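Local coordinates for ABC transporter, substrate-binding protein (Streptococcus pneumoniae, PDB 5G5Y), which captures short- and long-chain fructooligosaccharides, preferring tetrasaccharides and larger, and serves as the solute-binding subunit of the FusABC-MsmK import transporter, at residues 96-101 / 385-390. Sequence-based numbering, arbitrary orientation.
Sequences KKILDE and AILDSY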
ATOM      1  N   LYS A  96      24.151  -3.595  -0.981  1.00 16.42           N
ATOM      2  CA  LYS A  96      24.727  -3.071  -2.242  1.00 18.50           C
ATOM      3  C   LYS A  96      24.285  -3.859  -3.491  1.00 18.87           C
ATOM      4  O   LYS A  96      24.090  -3.271  -4.573  1.00 18.48           O
ATOM      5  CB  LYS A  96      26.254  -3.042  -2.169  1.00 20.24           C
ATOM      6  CG  LYS A  96      26.778  -1.895  -1.367  1.00 22.84           C
ATOM      7  CD  LYS A  96      28.236  -2.141  -0.968  1.00 27.13           C
ATOM      8  CE  LYS A  96      29.210  -1.907  -2.100  1.00 29.94           C
ATOM      9  NZ  LYS A  96      30.556  -2.396  -1.645  1.00 31.92           N
ATOM     10  N   LYS A  97      24.117  -5.176  -3.351  1.00 17.50           N
ATOM     11  CA  LYS A  97      23.635  -6.002  -4.456  1.00 20.18           C
ATOM     12  C   LYS A  97      22.167  -5.674  -4.842  1.00 19.16           C
ATOM     13  O   LYS A  97      21.799  -5.650  -5.997  1.00 17.83           O
ATOM     14  CB  LYS A  97      23.754  -7.482  -4.120  1.00 22.86           C
ATOM     15  CG  LYS A  97      23.467  -8.374  -5.321  1.00 27.47           C
ATOM     16  CD  LYS A  97      23.660  -9.844  -5.002  1.00 31.70           C
ATOM     17  CE  LYS A  97      23.132 -10.703  -6.145  1.00 35.25           C
ATOM     18  NZ  LYS A  97      23.510 -12.119  -5.882  1.00 38.94           N
ATOM     19  N   ILE A  98      21.338  -5.442  -3.849  1.00 16.82           N
ATOM     20  CA  ILE A  98      19.957  -4.987  -4.074  1.00 16.01           C
ATOM     21  C   ILE A  98      19.951  -3.645  -4.816  1.00 17.40           C
ATOM     22  O   ILE A  98      19.216  -3.508  -5.834  1.00 18.88           O
ATOM     23  CB  ILE A  98      19.183  -4.915  -2.736  1.00 15.74           C
ATOM     24  CG1 ILE A  98      19.002  -6.315  -2.142  1.00 16.31           C
ATOM     25  CG2 ILE A  98      17.794  -4.278  -2.885  1.00 16.06           C
ATOM     26  CD1 ILE A  98      18.922  -6.336  -0.641  1.00 16.86           C
ATOM     27  N   LEU A  99      20.758  -2.678  -4.343  1.00 16.78           N
ATOM     28  CA  LEU A  99      20.797  -1.348  -4.921  1.00 18.11           C
ATOM     29  C   LEU A  99      21.412  -1.307  -6.317  1.00 21.39           C
ATOM     30  O   LEU A  99      21.020  -0.480  -7.130  1.00 20.27           O
ATOM     31  CB  LEU A  99      21.495  -0.355  -3.989  1.00 18.06           C
ATOM     32  CG  LEU A  99      20.844  -0.183  -2.614  1.00 18.57           C
ATOM     33  CD1 LEU A  99      21.644   0.814  -1.828  1.00 19.98           C
ATOM     34  CD2 LEU A  99      19.384   0.240  -2.728  1.00 19.33           C
ATOM     35  N   ASP A 100      22.311  -2.248  -6.591  1.00 24.02           N
ATOM     36  CA  ASP A 100      22.833  -2.480  -7.925  1.00 28.58           C
ATOM     37  C   ASP A 100      21.773  -3.068  -8.879  1.00 26.49           C
ATOM     38  O   ASP A 100      21.697  -2.629 -10.014  1.00 30.92           O
ATOM     39  CB  ASP A 100      24.066  -3.403  -7.842  1.00 34.25           C
ATOM     40  CG  ASP A 100      24.846  -3.451  -9.150  1.00 42.22           C
ATOM     41  OD1 ASP A 100      25.491  -2.427  -9.479  1.00 49.42           O
ATOM     42  OD2 ASP A 100      24.786  -4.492  -9.852  1.00 43.94           O
ATOM     43  N   GLU A 101      20.982  -4.045  -8.449  1.00 24.96           N
ATOM     44  CA  GLU A 101      19.907  -4.637  -9.271  1.00 26.83           C
ATOM     45  C   GLU A 101      18.760  -3.612  -9.453  1.00 28.79           C
ATOM     46  O   GLU A 101      18.140  -3.561 -10.509  1.00 28.28           O
ATOM     47  CB  GLU A 101      19.342  -5.937  -8.639  1.00 29.66           C
ATOM     48  CG  GLU A 101      18.277  -6.685  -9.486  1.00 32.99           C
ATOM     49  CD  GLU A 101      17.737  -8.003  -8.883  1.00 38.28           C
ATOM     50  OE1 GLU A 101      18.462  -8.655  -8.093  1.00 39.54           O
ATOM     51  OE2 GLU A 101      16.576  -8.421  -9.216  1.00 37.67           O
ATOM     52  N   ALA A 385      14.680  -6.689   2.330  1.00 13.39           N
ATOM     53  CA  ALA A 385      14.268  -6.604   0.947  1.00 13.50           C
ATOM     54  C   ALA A 385      13.890  -7.931   0.349  1.00 13.77           C
ATOM     55  O   ALA A 385      14.663  -8.887   0.414  1.00 13.32           O
ATOM     56  CB  ALA A 385      15.332  -5.975   0.083  1.00 13.82           C
ATOM     57  N   ILE A 386      12.697  -7.942  -0.246  1.00 12.87           N
ATOM     58  CA  ILE A 386      12.201  -9.054  -1.067  1.00 14.20           C
ATOM     59  C   ILE A 386      11.917  -8.504  -2.459  1.00 14.99           C
ATOM     60  O   ILE A 386      11.036  -7.638  -2.648  1.00 14.05           O
ATOM     61  CB  ILE A 386      10.946  -9.692  -0.482  1.00 14.83           C
ATOM     62  CG1 ILE A 386      11.214 -10.120   0.972  1.00 16.27           C
ATOM     63  CG2 ILE A 386      10.515 -10.913  -1.289  1.00 16.13           C
ATOM     64  CD1 ILE A 386       9.972 -10.516   1.738  1.00 16.06           C
ATOM     65  N   LEU A 387      12.681  -9.001  -3.418  1.00 15.09           N
ATOM     66  CA  LEU A 387      12.570  -8.577  -4.812  1.00 16.01           C
ATOM     67  C   LEU A 387      11.719  -9.601  -5.538  1.00 15.87           C
ATOM     68  O   LEU A 387      11.661 -10.779  -5.150  1.00 14.08           O
ATOM     69  CB  LEU A 387      13.937  -8.443  -5.467  1.00 17.28           C
ATOM     70  CG  LEU A 387      14.895  -7.482  -4.767  1.00 18.86           C
ATOM     71  CD1 LEU A 387      16.161  -7.304  -5.566  1.00 20.35           C
ATOM     72  CD2 LEU A 387      14.241  -6.138  -4.493  1.00 19.97           C
ATOM     73  N   ASP A 388      11.045  -9.127  -6.577  1.00 16.21           N
ATOM     74  CA  ASP A 388      10.191  -9.970  -7.372  1.00 18.23           C
ATOM     75  C   ASP A 388      10.948 -11.146  -8.011  1.00 18.85           C
ATOM     76  O   ASP A 388      10.374 -12.210  -8.167  1.00 17.82           O
ATOM     77  CB  ASP A 388       9.457  -9.140  -8.402  1.00 20.65           C
ATOM     78  CG  ASP A 388       8.286  -9.887  -9.022  1.00 21.95           C
ATOM     79  OD1 ASP A 388       7.343 -10.251  -8.290  1.00 21.48           O
ATOM     80  OD2 ASP A 388       8.318 -10.086 -10.257  1.00 25.15           O
ATOM     81  N   SER A 389      12.241 -10.980  -8.297  1.00 18.89           N
ATOM     82  CA  SER A 389      13.082 -12.096  -8.749  1.00 20.11           C
ATOM     83  C   SER A 389      13.268 -13.269  -7.734  1.00 18.96           C
ATOM     84  O   SER A 389      13.745 -14.339  -8.098  1.00 19.11           O
ATOM     85  CB  SER A 389      14.458 -11.575  -9.163  1.00 20.06           C
ATOM     86  OG  SER A 389      15.123 -10.975  -8.077  1.00 19.95           O
ATOM     87  N   TYR A 390      12.960 -13.058  -6.465  1.00 17.71           N
ATOM     88  CA  TYR A 390      13.178 -14.096  -5.441  1.00 17.43           C
ATOM     89  C   TYR A 390      12.121 -15.218  -5.527  1.00 16.93           C
ATOM     90  O   TYR A 390      12.367 -16.329  -5.028  1.00 16.73           O
ATOM     91  CB  TYR A 390      13.102 -13.522  -4.034  1.00 16.02           C
ATOM     92  CG  TYR A 390      14.179 -12.541  -3.624  1.00 15.99           C
ATOM     93  CD1 TYR A 390      15.137 -12.074  -4.521  1.00 17.02           C
ATOM     94  CD2 TYR A 390      14.264 -12.115  -2.303  1.00 15.00           C
ATOM     95  CE1 TYR A 390      16.131 -11.201  -4.131  1.00 17.08           C
ATOM     96  CE2 TYR A 390      15.239 -11.228  -1.904  1.00 15.42           C
ATOM     97  CZ  TYR A 390      16.172 -10.761  -2.805  1.00 16.35           C
ATOM     98  OH  TYR A 390      17.157  -9.852  -2.407  1.00 16.41           O
TER
HETATM   99  O   HOH W   1      13.210  -8.076  -9.150  1.00 15.18           O
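Ile98 and Glu101, one turn apart on helix 93-101, face strand 384-386 and the 3-10 turn that follows it in the type 2 periplasmic-binding-protein fold. The strand is an outermost one of a three-stranded mixed sheet, paired in parallel with strand 121-123, which carries the substrate-binding Glu123; Ile386 bonds to the backbone of Ile122 and of Glu124 just beyond it. Asp388 N bonds to the side chain of Glu124, a zinc ligand with Lys102 and Asp127, so the turn adjoins that metal site. Ile98 makes the apolar half of the contact. Its CG1 lies anti to the carbonyl carbon (chi1 -66°), and from there CD1 meets the methyl of Ala385, CD1 to CB being 3.7 Å. The other branch, CG2, comes more loosely to Leu387 CD2 at 4.3 Å. The side chain of Tyr390 crosses that of Ile98 at about a right angle and brings OH to 4.0 Å from Ile98 CG1. Tyr330 also packs on Ile98 and Ala385, and both are buried. One turn on, Glu101 lies at the more solvent-exposed side. With CG anti to the backbone N (chi1 -176°) and the chain extended beyond it, the carboxylate meets Leu387 tip to tip, OE1 standing 3.7 Å from CD1. Ser389 donates from OG to the syn lone pair of Glu101 OE2 at 3.2 Å. A water accepts from Ser389 N and gives a weak bond to the same oxygen. Within the turn, Leu387 N sits 3.6 Å above the plane of the Tyr390 ring, over its centre.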